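Long-range contacts in putative glucarate dehydratase (Pseudomonas fluorescens, PDB 4IT1), which probably catalyses the magnesium-dependent dehydration of D-glucarate to 5-dehydro-4-deoxy-D-glucarate, as a member of the mandelate racemase/muconate lactonizing enzyme family: residues A[33-38]-A[373-378]; A[47-52]-A[179-184]; A[172-177]-A[433-438]; A[210-215]-A[233-238]; A[345-350]-A[379-384]. All blocks are in the same frame, centred on the assembly; numbering follows the deposited sequence.

Contact 1 (A[33-38]-A[373-378])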
# COMPACT_ATOMS: atom_id res chain seq x y z
N ILE A 33 2.35 31.65 -1.93
CA ILE A 33 1.17 32.48 -2.24
C ILE A 33 0.28 32.74 -1.02
O ILE A 33 0.36 32.03 -0.01
CB ILE A 33 0.27 31.86 -3.34
CG1 ILE A 33 -0.21 30.47 -2.94
CG2 ILE A 33 0.99 31.83 -4.69
CD1 ILE A 33 -1.66 30.20 -3.30
N ALA A 34 -0.59 33.74 -1.12
CA ALA A 34 -1.57 33.98 -0.07
C ALA A 34 -2.91 34.36 -0.65
O ALA A 34 -2.99 35.04 -1.67
CB ALA A 34 -1.08 35.07 0.88
N PHE A 35 -3.97 33.91 0.01
CA PHE A 35 -5.32 34.19 -0.47
C PHE A 35 -6.21 34.64 0.67
O PHE A 35 -6.00 34.25 1.82
CB PHE A 35 -5.92 32.97 -1.19
CG PHE A 35 -5.63 31.65 -0.52
CD1 PHE A 35 -6.36 31.22 0.58
CD2 PHE A 35 -4.62 30.82 -1.01
CE1 PHE A 35 -6.10 30.00 1.19
CE2 PHE A 35 -4.35 29.60 -0.41
CZ PHE A 35 -5.09 29.19 0.69
N ARG A 36 -7.19 35.47 0.34
CA ARG A 36 -8.12 35.98 1.34
C ARG A 36 -8.78 34.81 2.07
O ARG A 36 -9.20 33.82 1.45
CB ARG A 36 -9.17 36.91 0.72
CG ARG A 36 -8.58 37.99 -0.18
CD ARG A 36 -9.46 39.24 -0.30
NE ARG A 36 -10.81 38.99 -0.81
CZ ARG A 36 -11.11 38.66 -2.06
NH1 ARG A 36 -10.16 38.49 -2.97
NH2 ARG A 36 -12.38 38.48 -2.41
N ASP A 37 -8.82 34.91 3.39
CA ASP A 37 -9.43 33.90 4.22
C ASP A 37 -10.44 34.61 5.10
O ASP A 37 -10.13 35.62 5.72
CB ASP A 37 -8.37 33.19 5.06
CG ASP A 37 -8.54 31.68 5.11
OD1 ASP A 37 -9.20 31.11 4.20
OD2 ASP A 37 -8.01 31.05 6.04
N PRO A 38 -11.67 34.08 5.16
CA PRO A 38 -12.69 34.67 6.03
C PRO A 38 -12.32 34.59 7.52
O PRO A 38 -11.45 33.79 7.90
CB PRO A 38 -13.94 33.81 5.75
CG PRO A 38 -13.61 32.94 4.59
CD PRO A 38 -12.12 32.82 4.54
N PRO A 373 -15.47 25.88 -1.04
CA PRO A 373 -16.48 26.94 -0.98
C PRO A 373 -16.02 28.27 -0.36
O PRO A 373 -16.63 29.31 -0.63
CB PRO A 373 -17.59 26.33 -0.10
CG PRO A 373 -17.28 24.87 0.03
CD PRO A 373 -16.08 24.56 -0.81
N TRP A 374 -14.97 28.23 0.46
CA TRP A 374 -14.50 29.44 1.16
C TRP A 374 -13.55 30.27 0.32
O TRP A 374 -13.52 31.49 0.46
CB TRP A 374 -13.87 29.08 2.51
CG TRP A 374 -14.87 28.49 3.43
CD1 TRP A 374 -14.99 27.18 3.79
CD2 TRP A 374 -15.95 29.18 4.08
NE1 TRP A 374 -16.05 27.01 4.65
CE2 TRP A 374 -16.66 28.23 4.85
CE3 TRP A 374 -16.37 30.52 4.10
CZ2 TRP A 374 -17.78 28.57 5.63
CZ3 TRP A 374 -17.48 30.86 4.88
CH2 TRP A 374 -18.18 29.88 5.63
N GLN A 375 -12.78 29.60 -0.53
CA GLN A 375 -11.83 30.27 -1.42
C GLN A 375 -12.56 31.22 -2.37
O GLN A 375 -13.59 30.86 -2.96
CB GLN A 375 -10.96 29.27 -2.18
CG GLN A 375 -9.59 29.05 -1.56
CD GLN A 375 -9.62 28.87 -0.05
OE1 GLN A 375 -9.29 29.79 0.70
NE2 GLN A 375 -10.03 27.69 0.41
N GLU A 376 -12.04 32.44 -2.48
CA GLU A 376 -12.70 33.50 -3.23
C GLU A 376 -12.65 33.27 -4.74
O GLU A 376 -11.61 32.85 -5.26
CB GLU A 376 -12.13 34.87 -2.84
CG GLU A 376 -12.52 35.33 -1.43
CD GLU A 376 -13.98 35.78 -1.30
OE1 GLU A 376 -14.39 36.15 -0.18
OE2 GLU A 376 -14.72 35.76 -2.30
N PRO A 377 -13.77 33.54 -5.43
CA PRO A 377 -13.94 33.35 -6.87
C PRO A 377 -12.74 33.79 -7.72
O PRO A 377 -12.41 33.12 -8.70
CB PRO A 377 -15.15 34.21 -7.20
CG PRO A 377 -15.98 34.16 -5.96
CD PRO A 377 -15.03 34.00 -4.81
N ASP A 378 -12.08 34.87 -7.33
CA ASP A 378 -11.01 35.46 -8.15
C ASP A 378 -9.60 34.98 -7.82
O ASP A 378 -8.63 35.40 -8.46
CB ASP A 378 -11.07 36.99 -8.08
CG ASP A 378 -11.03 37.53 -6.66
OD1 ASP A 378 -11.96 37.23 -5.87
OD2 ASP A 378 -10.06 38.25 -6.34
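R36, at the end of strand 25-36, offers its guanidinium to two acids of loop 373-378 in different ways; its chain kinks at chi3 (-58°), turning the group toward both. E376 crosses it at about a right angle, laying CG over one face 3.3 Å from R36 NH2, and its carboxylate salt-bridges that nitrogen (R36 NH2 to E376 OE2, 3.6 Å). D378 comes to the edge, near the plane, where a weak ionic hydrogen bond joins R36 NH1 to D378 OD2 at 3.4 Å. E379 adds a further salt bridge at R36 NH1, so a long arginine with several donors suits this cluster of carboxylates. Deeper in, P38 CG touches W374 CE3 at 3.7 Å; the indole N-H, bonded to the carbonyl of Y169, helps fix that ring's rotation. Q375 OE1, buried without a polar partner in the model, approaches F35 CE1 to 3.2 Å. Salt bridges outside and mostly apolar packing inside thus join the N-terminal capping domain to the C-terminal domain, the two-domain architecture of the enolase superfamily.

Contact 2 (A[47-52]-A[179-184])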
# COMPACT_ATOMS: atom_id res chain seq x y z
N HIS A 47 -9.18 32.48 12.15
CA HIS A 47 -8.34 32.64 10.98
C HIS A 47 -7.87 34.08 10.80
O HIS A 47 -8.56 35.04 11.17
CB HIS A 47 -9.10 32.19 9.73
CG HIS A 47 -9.16 30.70 9.56
ND1 HIS A 47 -8.84 30.07 8.37
CD2 HIS A 47 -9.51 29.72 10.42
CE1 HIS A 47 -8.99 28.77 8.51
NE2 HIS A 47 -9.39 28.53 9.75
N GLU A 48 -6.67 34.20 10.24
CA GLU A 48 -6.12 35.47 9.80
C GLU A 48 -6.77 35.87 8.47
O GLU A 48 -7.21 34.99 7.71
CB GLU A 48 -4.61 35.32 9.65
CG GLU A 48 -3.89 35.28 10.99
CD GLU A 48 -2.56 34.58 10.91
OE1 GLU A 48 -1.53 35.28 10.83
OE2 GLU A 48 -2.54 33.33 10.92
N PRO A 49 -6.82 37.18 8.16
CA PRO A 49 -7.40 37.61 6.88
C PRO A 49 -6.69 37.01 5.66
O PRO A 49 -7.22 37.08 4.55
CB PRO A 49 -7.24 39.13 6.91
CG PRO A 49 -6.16 39.39 7.92
CD PRO A 49 -6.35 38.32 8.96
N PHE A 50 -5.51 36.43 5.87
CA PHE A 50 -4.82 35.69 4.80
C PHE A 50 -4.39 34.31 5.25
O PHE A 50 -4.27 34.04 6.44
CB PHE A 50 -3.65 36.49 4.22
CG PHE A 50 -4.06 37.83 3.68
CD1 PHE A 50 -4.51 37.95 2.37
CD2 PHE A 50 -4.02 38.96 4.49
CE1 PHE A 50 -4.91 39.19 1.88
CE2 PHE A 50 -4.42 40.20 4.00
CZ PHE A 50 -4.86 40.31 2.69
N ALA A 51 -4.19 33.43 4.27
CA ALA A 51 -3.73 32.07 4.51
C ALA A 51 -2.70 31.70 3.45
O ALA A 51 -2.82 32.12 2.29
CB ALA A 51 -4.91 31.10 4.50
N LEU A 52 -1.69 30.93 3.84
CA LEU A 52 -0.54 30.65 2.99
C LEU A 52 -0.61 29.28 2.32
O LEU A 52 -1.39 28.42 2.73
CB LEU A 52 0.75 30.77 3.80
CG LEU A 52 0.86 31.94 4.80
CD1 LEU A 52 2.14 31.84 5.62
CD2 LEU A 52 0.75 33.28 4.10
N ASP A 179 -9.93 45.41 12.01
CA ASP A 179 -9.08 46.28 11.19
C ASP A 179 -8.69 45.60 9.88
O ASP A 179 -7.50 45.39 9.60
CB ASP A 179 -7.83 46.71 11.98
CG ASP A 179 -8.16 47.41 13.29
OD1 ASP A 179 -9.33 47.81 13.50
OD2 ASP A 179 -7.25 47.55 14.13
N SER A 180 -9.71 45.26 9.09
CA SER A 180 -9.56 44.49 7.86
C SER A 180 -8.87 45.29 6.76
O SER A 180 -9.20 46.47 6.57
CB SER A 180 -10.93 44.00 7.38
OG SER A 180 -10.80 43.10 6.29
N PRO A 181 -7.92 44.66 6.04
CA PRO A 181 -7.18 45.31 4.95
C PRO A 181 -7.85 45.18 3.57
O PRO A 181 -7.19 45.35 2.54
CB PRO A 181 -5.83 44.58 4.98
CG PRO A 181 -6.16 43.21 5.46
CD PRO A 181 -7.47 43.27 6.23
N TYR A 182 -9.15 44.86 3.57
CA TYR A 182 -9.97 44.75 2.35
C TYR A 182 -11.46 44.72 2.70
O TYR A 182 -11.83 44.71 3.88
CB TYR A 182 -9.58 43.51 1.51
CG TYR A 182 -9.56 42.19 2.27
CD1 TYR A 182 -10.72 41.68 2.87
CD2 TYR A 182 -8.38 41.44 2.38
CE1 TYR A 182 -10.71 40.48 3.56
CE2 TYR A 182 -8.36 40.24 3.08
CZ TYR A 182 -9.53 39.76 3.66
OH TYR A 182 -9.54 38.57 4.35
N LYS A 183 -12.32 44.70 1.69
CA LYS A 183 -13.77 44.64 1.90
C LYS A 183 -14.15 43.32 2.59
O LYS A 183 -13.60 42.26 2.25
CB LYS A 183 -14.52 44.78 0.57
CG LYS A 183 -16.00 45.16 0.72
CD LYS A 183 -16.89 44.49 -0.33
CE LYS A 183 -17.07 45.33 -1.59
NZ LYS A 183 -15.85 45.35 -2.45
N PRO A 184 -15.08 43.38 3.56
CA PRO A 184 -15.64 42.17 4.18
C PRO A 184 -16.20 41.18 3.15
O PRO A 184 -16.75 41.59 2.12
CB PRO A 184 -16.76 42.71 5.06
CG PRO A 184 -16.30 44.07 5.44
CD PRO A 184 -15.55 44.60 4.25
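The ring of F50 presents its face to the edge of Y182 in an offset edge-to-face (T-shaped) pair, the planes 88° apart and the centroids separated by 5.4 Å. The touching atoms are F50 CZ and Y182 CE2, at 3.5 Å. In Y182, CG lies between the backbone N and the carbonyl carbon (chi1 52°), which directs the ring at P49 and F50. P181 extends the apolar patch, its CG lying 3.8 Å from F50 CE2. Beyond the ring pair, Y182 OH donates to P49 O over 2.8 Å, in the carbonyl plane and on a lone pair. That oxygen also accepts the backbone N-H of D37, so it is gripped by two donors. The pyrrolidine of P49 adds a lateral contact, CB standing 4.0 Å from Y182 CZ. Tyrosine suits the place because one flat side chain supplies both an aromatic edge and a hydroxyl carried far enough out on the ring to reach a carbonyl. With Y182 cut back to alanine, P49 O would probably lose its hydroxyl donor and a gap would open beside F50. The loop that follows strand 163-170 is in this way fastened by aromatic packing and a side-chain-to-backbone bond to the start of strand 50-60, in the antiparallel sheet of the capping domain.

Contact 3 (A[172-177]-A[433-438])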
# COMPACT_ATOMS: atom_id res chain seq x y z
N PHE A 172 -18.65 28.64 12.11
CA PHE A 172 -19.04 29.90 12.73
C PHE A 172 -18.01 30.94 12.29
O PHE A 172 -16.84 30.61 12.07
CB PHE A 172 -19.12 29.77 14.24
CG PHE A 172 -20.14 28.78 14.71
CD1 PHE A 172 -21.48 29.14 14.81
CD2 PHE A 172 -19.78 27.47 15.03
CE1 PHE A 172 -22.44 28.23 15.24
CE2 PHE A 172 -20.73 26.56 15.46
CZ PHE A 172 -22.07 26.93 15.57
N LYS A 173 -18.46 32.18 12.12
CA LYS A 173 -17.58 33.26 11.70
C LYS A 173 -18.09 34.61 12.20
O LYS A 173 -19.28 34.75 12.51
CB LYS A 173 -17.39 33.27 10.17
CG LYS A 173 -18.62 33.68 9.35
CD LYS A 173 -18.41 33.48 7.85
CE LYS A 173 -17.47 34.51 7.23
NZ LYS A 173 -18.00 35.91 7.33
N TYR A 174 -17.18 35.58 12.30
CA TYR A 174 -17.56 36.97 12.53
C TYR A 174 -17.90 37.59 11.18
O TYR A 174 -17.50 37.06 10.13
CB TYR A 174 -16.42 37.77 13.20
CG TYR A 174 -16.12 37.39 14.63
CD1 TYR A 174 -17.13 37.07 15.54
CD2 TYR A 174 -14.80 37.38 15.10
CE1 TYR A 174 -16.85 36.73 16.85
CE2 TYR A 174 -14.50 37.04 16.42
CZ TYR A 174 -15.53 36.72 17.29
OH TYR A 174 -15.24 36.38 18.59
N ALA A 175 -18.61 38.71 11.20
CA ALA A 175 -18.97 39.43 9.98
C ALA A 175 -17.72 39.90 9.22
O ALA A 175 -17.68 39.87 8.00
CB ALA A 175 -19.88 40.61 10.31
N GLN A 176 -16.70 40.32 9.97
CA GLN A 176 -15.49 40.88 9.37
C GLN A 176 -14.26 40.68 10.25
O GLN A 176 -14.37 40.57 11.47
CB GLN A 176 -15.68 42.38 9.10
CG GLN A 176 -16.14 43.17 10.31
CD GLN A 176 -16.02 44.67 10.13
OE1 GLN A 176 -17.01 45.40 10.20
NE2 GLN A 176 -14.79 45.15 9.91
N HIS A 177 -13.10 40.64 9.60
CA HIS A 177 -11.82 40.73 10.27
C HIS A 177 -11.67 42.10 10.95
O HIS A 177 -12.00 43.13 10.37
CB HIS A 177 -10.68 40.54 9.27
CG HIS A 177 -10.57 39.15 8.73
ND1 HIS A 177 -10.12 38.09 9.48
CD2 HIS A 177 -10.85 38.65 7.51
CE1 HIS A 177 -10.12 36.99 8.75
NE2 HIS A 177 -10.56 37.30 7.54
N GLN A 433 -6.14 36.84 19.77
CA GLN A 433 -5.74 37.73 20.86
C GLN A 433 -6.04 39.20 20.55
O GLN A 433 -6.11 40.03 21.46
CB GLN A 433 -4.26 37.51 21.26
CG GLN A 433 -4.08 36.33 22.22
CD GLN A 433 -2.65 35.86 22.41
OE1 GLN A 433 -1.70 36.39 21.82
NE2 GLN A 433 -2.48 34.83 23.24
N ARG A 434 -6.27 39.51 19.28
CA ARG A 434 -6.64 40.86 18.87
C ARG A 434 -8.09 41.21 19.21
O ARG A 434 -8.45 42.38 19.29
CB ARG A 434 -6.35 41.08 17.39
CG ARG A 434 -4.87 40.95 17.03
CD ARG A 434 -4.73 40.40 15.62
NE ARG A 434 -3.68 41.08 14.86
CZ ARG A 434 -3.88 42.09 14.02
NH1 ARG A 434 -5.10 42.57 13.82
NH2 ARG A 434 -2.85 42.63 13.38
N TYR A 435 -8.92 40.19 19.42
CA TYR A 435 -10.32 40.39 19.81
C TYR A 435 -10.49 40.21 21.30
O TYR A 435 -11.25 40.93 21.95
CB TYR A 435 -11.25 39.40 19.09
CG TYR A 435 -11.16 39.39 17.57
CD1 TYR A 435 -10.11 38.73 16.92
CD2 TYR A 435 -12.13 40.01 16.79
CE1 TYR A 435 -10.02 38.71 15.54
CE2 TYR A 435 -12.06 39.99 15.40
CZ TYR A 435 -11.01 39.34 14.78
OH TYR A 435 -10.93 39.32 13.41
N LYS A 436 -9.81 39.20 21.84
CA LYS A 436 -9.88 38.89 23.26
C LYS A 436 -8.45 38.84 23.76
O LYS A 436 -7.74 37.86 23.54
CB LYS A 436 -10.60 37.55 23.50
CG LYS A 436 -11.86 37.34 22.66
CD LYS A 436 -12.61 36.06 23.03
CE LYS A 436 -13.54 35.64 21.91
NZ LYS A 436 -14.65 34.75 22.36
N PRO A 437 -7.99 39.93 24.41
CA PRO A 437 -6.58 40.05 24.78
C PRO A 437 -6.11 38.93 25.72
O PRO A 437 -4.97 38.49 25.61
CB PRO A 437 -6.49 41.43 25.45
CG PRO A 437 -7.89 41.73 25.90
CD PRO A 437 -8.79 41.08 24.88
N ASP A 438 -6.99 38.45 26.60
CA ASP A 438 -6.69 37.37 27.54
C ASP A 438 -6.79 35.92 26.99
O ASP A 438 -6.83 34.97 27.77
CB ASP A 438 -7.57 37.50 28.79
CG ASP A 438 -7.41 38.85 29.50
OD1 ASP A 438 -6.26 39.27 29.79
OD2 ASP A 438 -8.45 39.49 29.77
O HOH W 1 -9.58 37.71 12.24
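Y174 and Y435 each hold CG beside the backbone N and opposite the carbonyl carbon (chi1 -69° and -55°), which carries the two rings out from their loops to overlap. The rings run antiparallel past one another, tilted, neither stacked nor edge-to-face, planes 39° apart and centroids 5.3 Å from one another. Y174 CE2 lies over one face of the Y435 ring, toward its rim, and Y174 CD2 comes within 3.8 Å of Y435 CE2. At the far end of the first ring, the extended chain of K436 brings its CE to 3.8 Å from Y174 OH, a packing contact of the lysine's end carbon with the phenol oxygen. The hydroxyl of Y435 reaches further in, 3.6 Å from H177 CA, and is hydrogen-bonded with the backbone N of V178. A water lies in the plane of the H177 ring, 2.8 Å from its ND1; its link to Y435 OH is modelled too short to be trusted. H177 NE2 is bonded to the carbonyl of D37, which helps position the imidazole. Tyrosines suit such half-exposed ground, giving apolar rings and polar ends. This is surface packing of the C-terminal tail, just past helix 428-433, on the loop that leaves strand 163-170.

Contact 4 (A[210-215]-A[233-238])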
# COMPACT_ATOMS: atom_id res chain seq x y z
N LYS A 210 -24.44 16.75 -0.51
CA LYS A 210 -25.45 15.85 0.05
C LYS A 210 -25.22 15.49 1.51
O LYS A 210 -25.99 14.74 2.10
CB LYS A 210 -25.59 14.59 -0.82
CG LYS A 210 -26.30 14.85 -2.15
CD LYS A 210 -26.29 13.62 -3.05
CE LYS A 210 -26.91 13.96 -4.40
NZ LYS A 210 -26.93 12.78 -5.31
N SER A 211 -24.17 16.06 2.10
CA SER A 211 -23.85 15.86 3.52
C SER A 211 -23.25 17.13 4.13
O SER A 211 -22.73 17.98 3.42
CB SER A 211 -22.90 14.68 3.71
OG SER A 211 -21.81 14.78 2.81
N ILE A 212 -23.34 17.25 5.46
CA ILE A 212 -22.87 18.45 6.15
C ILE A 212 -21.90 18.17 7.32
O ILE A 212 -22.19 17.32 8.20
CB ILE A 212 -24.05 19.31 6.66
CG1 ILE A 212 -25.03 19.64 5.52
CG2 ILE A 212 -23.55 20.59 7.28
CD1 ILE A 212 -26.40 20.10 5.98
N LYS A 213 -20.78 18.88 7.33
CA LYS A 213 -19.86 18.88 8.49
C LYS A 213 -19.72 20.27 9.11
O LYS A 213 -19.30 21.22 8.44
CB LYS A 213 -18.47 18.36 8.11
CG LYS A 213 -17.48 18.37 9.28
CD LYS A 213 -16.26 17.52 9.02
CE LYS A 213 -16.53 16.04 9.21
NZ LYS A 213 -15.54 15.23 8.44
N LEU A 214 -20.05 20.38 10.40
CA LEU A 214 -19.85 21.63 11.14
C LEU A 214 -18.53 21.67 11.93
O LEU A 214 -18.23 20.76 12.71
CB LEU A 214 -21.03 21.88 12.08
CG LEU A 214 -20.92 23.11 12.98
CD1 LEU A 214 -21.20 24.38 12.20
CD2 LEU A 214 -21.84 22.98 14.18
N LYS A 215 -17.75 22.74 11.73
CA LYS A 215 -16.57 23.00 12.55
C LYS A 215 -16.98 23.47 13.94
O LYS A 215 -17.50 24.58 14.10
CB LYS A 215 -15.66 24.04 11.90
CG LYS A 215 -14.42 24.39 12.73
CD LYS A 215 -13.17 23.65 12.26
CE LYS A 215 -13.22 22.15 12.54
NZ LYS A 215 -12.10 21.43 11.88
N LYS A 233 -33.44 19.77 11.19
CA LYS A 233 -34.79 20.25 10.91
C LYS A 233 -34.85 20.84 9.50
O LYS A 233 -35.74 20.50 8.72
CB LYS A 233 -35.20 21.29 11.95
CG LYS A 233 -36.67 21.67 11.90
CD LYS A 233 -37.00 22.73 12.94
CE LYS A 233 -38.43 23.21 12.79
NZ LYS A 233 -38.80 24.18 13.86
N ALA A 234 -33.90 21.71 9.17
CA ALA A 234 -33.86 22.36 7.86
C ALA A 234 -33.56 21.39 6.74
O ALA A 234 -34.04 21.56 5.62
CB ALA A 234 -32.87 23.51 7.85
N PHE A 235 -32.74 20.38 7.03
CA PHE A 235 -32.31 19.41 6.02
C PHE A 235 -32.41 17.99 6.56
O PHE A 235 -31.50 17.52 7.25
CB PHE A 235 -30.86 19.68 5.59
CG PHE A 235 -30.56 21.11 5.24
CD1 PHE A 235 -30.82 21.60 3.97
CD2 PHE A 235 -29.99 21.96 6.18
CE1 PHE A 235 -30.54 22.91 3.64
CE2 PHE A 235 -29.71 23.28 5.86
CZ PHE A 235 -29.98 23.75 4.59
N PRO A 236 -33.54 17.31 6.28
CA PRO A 236 -33.66 15.89 6.64
C PRO A 236 -32.97 15.01 5.61
O PRO A 236 -32.79 15.43 4.46
CB PRO A 236 -35.18 15.65 6.63
CG PRO A 236 -35.81 17.01 6.52
CD PRO A 236 -34.81 17.84 5.78
N GLY A 237 -32.57 13.81 6.02
CA GLY A 237 -31.86 12.88 5.13
C GLY A 237 -30.49 13.37 4.70
O GLY A 237 -29.84 12.77 3.84
N TYR A 238 -30.06 14.50 5.28
CA TYR A 238 -28.69 14.98 5.12
C TYR A 238 -27.85 14.42 6.27
O TYR A 238 -28.13 14.71 7.44
CB TYR A 238 -28.66 16.50 5.08
CG TYR A 238 -28.93 17.09 3.71
CD1 TYR A 238 -30.25 17.31 3.27
CD2 TYR A 238 -27.88 17.42 2.85
CE1 TYR A 238 -30.50 17.85 2.01
CE2 TYR A 238 -28.12 17.96 1.60
CZ TYR A 238 -29.43 18.17 1.18
OH TYR A 238 -29.65 18.70 -0.07
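This is packing of aromatic rings on an isoleucine and on backbone inside a beta-alpha-beta crossover, where I212 of strand 212-215 meets F235 and Y238 in the turn that leads from helix 221-234 toward strand 240-243. I212 CD1 reaches F235 CD2 at 4.0 Å, the two side chains crossing at about a right angle, and stands 4.3 Å from Y238 CB. With CG1 beside the backbone N (chi1 -54°), the isoleucine sends this methyl group out to the aromatic pair. Y238 itself lies against backbone: its CD2 is 3.4 Å from K210 O, and its CE2 is 3.7 Å from K210 CA. Within the turn, F235 CD1 sits over one face of the Y238 ring, so both aromatics pack together next to I212. F235 is the first residue past the helix, and G237 adopts a positive phi (66°), which glycine accepts readily. A serine in place of Y238 would probably leave the K210 backbone without its aromatic cover and uncover one side of F235. I212 also makes backbone hydrogen bonds with P239 and R241 and packs on L240 of strand 240-243 and L170 of strand 163-170, while F235 and Y238 rest on I204 of helix 193-207, the preceding helix of the barrel.

Contact 5 (A[345-350]-A[379-384])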
# COMPACT_ATOMS: atom_id res chain seq x y z
N SER A 345 -7.81 24.57 3.74
CA SER A 345 -7.16 25.78 3.20
C SER A 345 -6.29 25.49 1.98
O SER A 345 -5.07 25.64 2.02
CB SER A 345 -6.37 26.52 4.28
OG SER A 345 -7.25 27.24 5.14
N HIS A 346 -6.95 25.07 0.90
CA HIS A 346 -6.27 24.56 -0.28
C HIS A 346 -6.89 25.12 -1.56
O HIS A 346 -7.98 25.70 -1.54
CB HIS A 346 -6.37 23.03 -0.30
CG HIS A 346 -7.77 22.53 -0.44
ND1 HIS A 346 -8.30 22.13 -1.65
CD2 HIS A 346 -8.77 22.41 0.46
CE1 HIS A 346 -9.55 21.76 -1.48
NE2 HIS A 346 -9.87 21.93 -0.21
N LEU A 347 -6.19 24.93 -2.66
CA LEU A 347 -6.70 25.31 -3.97
C LEU A 347 -7.00 24.08 -4.82
O LEU A 347 -6.91 22.93 -4.36
CB LEU A 347 -5.73 26.25 -4.68
CG LEU A 347 -5.46 27.60 -4.00
CD1 LEU A 347 -4.42 28.38 -4.78
CD2 LEU A 347 -6.72 28.44 -3.81
N GLY A 348 -7.36 24.34 -6.08
CA GLY A 348 -7.80 23.31 -7.02
C GLY A 348 -6.85 22.15 -7.23
O GLY A 348 -7.30 21.02 -7.43
N ILE A 349 -5.54 22.44 -7.21
CA ILE A 349 -4.52 21.40 -7.38
C ILE A 349 -4.70 20.31 -6.30
O ILE A 349 -4.86 19.13 -6.62
CB ILE A 349 -3.08 21.96 -7.33
CG1 ILE A 349 -2.87 22.99 -8.45
CG2 ILE A 349 -2.06 20.83 -7.42
CD1 ILE A 349 -1.48 23.60 -8.49
N SER A 350 -4.68 20.73 -5.04
CA SER A 350 -4.91 19.82 -3.93
C SER A 350 -6.22 19.06 -4.11
O SER A 350 -6.27 17.84 -3.95
CB SER A 350 -4.90 20.57 -2.59
OG SER A 350 -3.58 20.90 -2.20
N GLU A 379 -9.47 34.09 -6.84
CA GLU A 379 -8.16 33.75 -6.29
C GLU A 379 -7.75 32.29 -6.44
O GLU A 379 -7.57 31.58 -5.45
CB GLU A 379 -8.03 34.24 -4.84
CG GLU A 379 -7.94 35.76 -4.72
CD GLU A 379 -7.66 36.25 -3.32
OE1 GLU A 379 -7.88 35.49 -2.35
OE2 GLU A 379 -7.23 37.42 -3.18
N GLU A 380 -7.61 31.87 -7.69
CA GLU A 380 -7.06 30.55 -8.04
C GLU A 380 -5.78 30.72 -8.84
O GLU A 380 -5.51 31.81 -9.36
CB GLU A 380 -8.08 29.75 -8.85
CG GLU A 380 -8.84 28.69 -8.07
CD GLU A 380 -8.01 27.44 -7.77
OE1 GLU A 380 -8.49 26.59 -7.00
OE2 GLU A 380 -6.88 27.30 -8.31
N VAL A 381 -4.99 29.66 -8.96
CA VAL A 381 -3.78 29.69 -9.78
C VAL A 381 -3.91 28.84 -11.05
O VAL A 381 -2.91 28.51 -11.71
CB VAL A 381 -2.52 29.27 -9.00
CG1 VAL A 381 -2.23 30.27 -7.88
CG2 VAL A 381 -2.66 27.86 -8.45
N ILE A 382 -5.14 28.47 -11.38
CA ILE A 382 -5.41 27.64 -12.55
C ILE A 382 -6.30 28.35 -13.58
O ILE A 382 -7.16 29.16 -13.21
CB ILE A 382 -6.01 26.26 -12.18
CG1 ILE A 382 -7.26 26.43 -11.30
CG2 ILE A 382 -4.97 25.38 -11.50
CD1 ILE A 382 -8.06 25.16 -11.11
N LYS A 383 -6.07 28.04 -14.85
CA LYS A 383 -6.92 28.53 -15.94
C LYS A 383 -8.36 28.08 -15.73
O LYS A 383 -8.61 26.92 -15.38
CB LYS A 383 -6.40 28.04 -17.29
CG LYS A 383 -5.12 28.73 -17.75
CD LYS A 383 -4.92 28.56 -19.25
CE LYS A 383 -3.69 29.31 -19.73
NZ LYS A 383 -2.44 28.76 -19.13
N GLY A 384 -9.30 29.00 -15.93
CA GLY A 384 -10.72 28.72 -15.74
C GLY A 384 -11.22 29.19 -14.39
O GLY A 384 -12.43 29.32 -14.18
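L347 and E380 lie alongside each other, running opposite ways, where helix 348-360 begins, with L347 CB 3.6 Å from E380 OE1. The branches of the leucine divide the work: CD2 lies 3.6 Å from E379 O, and CD1 meets V381 CG2 at 4.1 Å. The chain of E380 bends at chi2 (-76°), bringing its carboxylate to the helix start, where G348 N donates to the syn lone pair of E380 OE1 over 2.7 Å. The hydroxyl of Y372 also bonds OE1, while V381 N donates to E380 OE2 from the anti side, tilted out of the carboxylate plane, so this buried group is held at both oxygens. The helix N-terminus would probably stabilise its negative charge. G348 suits its place because a CB would clash with I382 CD1 and E380 OE1. V381 packs further on I349 and on I55 of strand 50-60. L347 occupies the N-cap position, and the contact joins the first turn of the helix following strand 338-341, the last parallel strand of the enolase-superfamily barrel, to the loop before strand 393-395.

Overall arrangement
Contacts 1, 2 and 5 lie close together along the interface of the capping domain and the barrel domain, contact 1 centred 10 Å from contact 2 and 9 Å from contact 5. Contacts 1 and 2 use neighbouring strands of one antiparallel sheet, 25-36 and 50-60, and D37 bonds to H47, P49 and H177, tying in contact 3. Contact 4 stands apart, 24 Å or more between centres, in the barrel wall, between strand and outer helices; F172 touches strand 212-215, which ends at K215, a predicted catalytic base. Along the chain, contact 2 closes before contact 4 opens, and 4 before 5. Contact 3 alternates with 1 and 2, and 1 with 5, binding capping domain, barrel loops and tail together.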